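Local coordinates for probable dehydrogenase (Bordetella bronchiseptica, PDB 3MOI), which probably catalyses NAD(P)-dependent oxidation or reduction of a substrate not yet identified, as a member of the GFO/IDH/MocA family, at residues F5-L10 and A67-S72. Residues are numbered along the deposited sequence; the frame is centred on the assembly and turned at random.
Sequences FGICGL and AVYIAS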
loop_
_atom_site.group_PDB
_atom_site.type_symbol
_atom_site.label_atom_id
_atom_site.label_comp_id
_atom_site.label_asym_id
_atom_site.label_seq_id
_atom_site.Cartn_x
_atom_site.Cartn_y
_atom_site.Cartn_z
ATOM N N PHE A 5 -17.351 19.900 -31.050
ATOM C CA PHE A 5 -16.995 18.510 -30.857
ATOM C C PHE A 5 -17.971 17.606 -31.523
ATOM O O PHE A 5 -19.163 17.862 -31.458
ATOM C CB PHE A 5 -17.053 18.135 -29.387
ATOM C CG PHE A 5 -15.775 18.255 -28.692
ATOM C CD1 PHE A 5 -15.528 19.328 -27.839
ATOM C CD2 PHE A 5 -14.787 17.306 -28.873
ATOM C CE1 PHE A 5 -14.313 19.422 -27.161
ATOM C CE2 PHE A 5 -13.574 17.409 -28.213
ATOM C CZ PHE A 5 -13.348 18.453 -27.359
ATOM N N GLY A 6 -17.465 16.545 -32.144
ATOM C CA GLY A 6 -18.308 15.394 -32.484
ATOM C C GLY A 6 -18.015 14.225 -31.529
ATOM O O GLY A 6 -16.855 13.951 -31.257
ATOM N N ILE A 7 -19.038 13.526 -31.047
ATOM C CA ILE A 7 -18.812 12.336 -30.254
ATOM C C ILE A 7 -18.877 11.095 -31.087
ATOM O O ILE A 7 -19.820 10.893 -31.804
ATOM C CB ILE A 7 -19.810 12.172 -29.143
ATOM C CG1 ILE A 7 -19.821 13.421 -28.257
ATOM C CG2 ILE A 7 -19.415 10.966 -28.319
ATOM C CD1 ILE A 7 -20.516 13.212 -26.931
ATOM N N CYS A 8 -17.873 10.237 -31.004
ATOM C CA CYS A 8 -17.807 9.048 -31.892
ATOM C C CYS A 8 -17.752 7.811 -31.052
ATOM O O CYS A 8 -16.680 7.488 -30.525
ATOM C CB CYS A 8 -16.547 9.120 -32.753
ATOM S SG CYS A 8 -16.012 7.559 -33.547
ATOM N N GLY A 9 -18.906 7.142 -30.922
ATOM C CA GLY A 9 -19.060 5.973 -30.088
ATOM C C GLY A 9 -19.879 6.389 -28.888
ATOM O O GLY A 9 -19.417 7.174 -28.090
ATOM N N LEU A 10 -21.097 5.847 -28.749
ATOM C CA LEU A 10 -22.045 6.335 -27.766
ATOM C C LEU A 10 -22.380 5.284 -26.738
ATOM O O LEU A 10 -23.553 5.061 -26.406
ATOM C CB LEU A 10 -23.309 6.810 -28.474
ATOM C CG LEU A 10 -23.275 8.187 -29.185
ATOM C CD1 LEU A 10 -24.508 8.387 -30.070
ATOM C CD2 LEU A 10 -23.108 9.380 -28.216
ATOM N N ALA A 67 -12.971 19.236 -33.271
ATOM C CA ALA A 67 -12.383 18.090 -32.607
ATOM C C ALA A 67 -13.358 16.872 -32.587
ATOM O O ALA A 67 -14.555 17.015 -32.823
ATOM C CB ALA A 67 -11.965 18.447 -31.191
ATOM N N VAL A 68 -12.815 15.684 -32.291
ATOM C CA VAL A 68 -13.603 14.508 -32.092
ATOM C C VAL A 68 -13.281 13.895 -30.725
ATOM O O VAL A 68 -12.106 13.804 -30.334
ATOM C CB VAL A 68 -13.355 13.457 -33.182
ATOM C CG1 VAL A 68 -14.384 12.393 -33.041
ATOM C CG2 VAL A 68 -13.570 14.049 -34.565
ATOM N N TYR A 69 -14.310 13.478 -30.015
ATOM C CA TYR A 69 -14.118 12.698 -28.821
ATOM C C TYR A 69 -14.440 11.270 -29.227
ATOM O O TYR A 69 -15.537 10.984 -29.676
ATOM C CB TYR A 69 -14.990 13.190 -27.672
ATOM C CG TYR A 69 -15.036 12.232 -26.490
ATOM C CD1 TYR A 69 -13.901 11.926 -25.736
ATOM C CD2 TYR A 69 -16.226 11.637 -26.114
ATOM C CE1 TYR A 69 -13.974 11.018 -24.645
ATOM C CE2 TYR A 69 -16.294 10.738 -25.069
ATOM C CZ TYR A 69 -15.210 10.447 -24.337
ATOM O OH TYR A 69 -15.396 9.566 -23.309
ATOM N N ILE A 70 -13.440 10.408 -29.149
ATOM C CA ILE A 70 -13.511 9.058 -29.706
ATOM C C ILE A 70 -13.699 8.093 -28.557
ATOM O O ILE A 70 -12.766 7.907 -27.809
ATOM C CB ILE A 70 -12.188 8.673 -30.455
ATOM C CG1 ILE A 70 -12.050 9.502 -31.754
ATOM C CG2 ILE A 70 -12.149 7.177 -30.767
ATOM C CD1 ILE A 70 -10.675 9.351 -32.432
ATOM N N ALA A 71 -14.913 7.550 -28.394
ATOM C CA ALA A 71 -15.234 6.652 -27.318
ATOM C C ALA A 71 -15.741 5.339 -27.867
ATOM O O ALA A 71 -16.542 4.668 -27.219
ATOM C CB ALA A 71 -16.293 7.266 -26.384
ATOM N N SER A 72 -15.252 4.962 -29.036
ATOM C CA SER A 72 -15.614 3.681 -29.623
ATOM C C SER A 72 -14.909 2.564 -28.903
ATOM O O SER A 72 -13.951 2.799 -28.228
ATOM C CB SER A 72 -15.211 3.660 -31.083
ATOM O OG SER A 72 -13.970 4.274 -31.247
#
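G6 of strand 3-8 lies opposite V68 of strand 67-70, and C8 opposite I70, in parallel register; the backbone of G6 bonds to A67 and Y69, the residues on either side of V68. G6 N donates to A67 O (3.0 Å), and G6 O receives Y69 N in return at 2.9 Å. The pairing continues with C8 N to Y69 O (2.8 Å) and runs one residue past the end of strand 67-70, where A71 N donates to C8 O at 2.8 Å. Three of the accepting oxygens have further company: CA-H groups of F5, V68 and I7 point at A67 O, G6 O and Y69 O.

On one face of the sheet, the F5 ring reaches across to the neighbouring strand, where CE2 lies 3.5 Å from A67 CB and the ring edge faces the Y69 backbone N. I7 and Y69 project side by side. With I7 CG2 anti to the backbone N, this methyl meets the edge of the tyrosine ring at CD2, 3.9 Å away. Helix 12-24 packs on this face, M22 against F5, A19 against I7 and M18 against Y69. On the other face, V68 CG1, anti to its backbone N (chi1 -170°), lies 3.9 Å from C8 CB; H80 of helix 77-86 touches C8 and I70, and its ND1 is hydrogen-bonded to S72 OG.

Past the strand, G9 has a positive phi (108°), and a CB there would clash with the backbone of A71 and S72. The adjoining L10 N is held by D35 OD1. First and fourth strands side by side amid a parallel sheet of order 3-2-1-4-5-6, the first ending at C8 and followed at once by G9, first glycine of a probable GxGxxG motif leading into the start of helix 12-24, are characteristic of the dinucleotide-binding Rossmann fold.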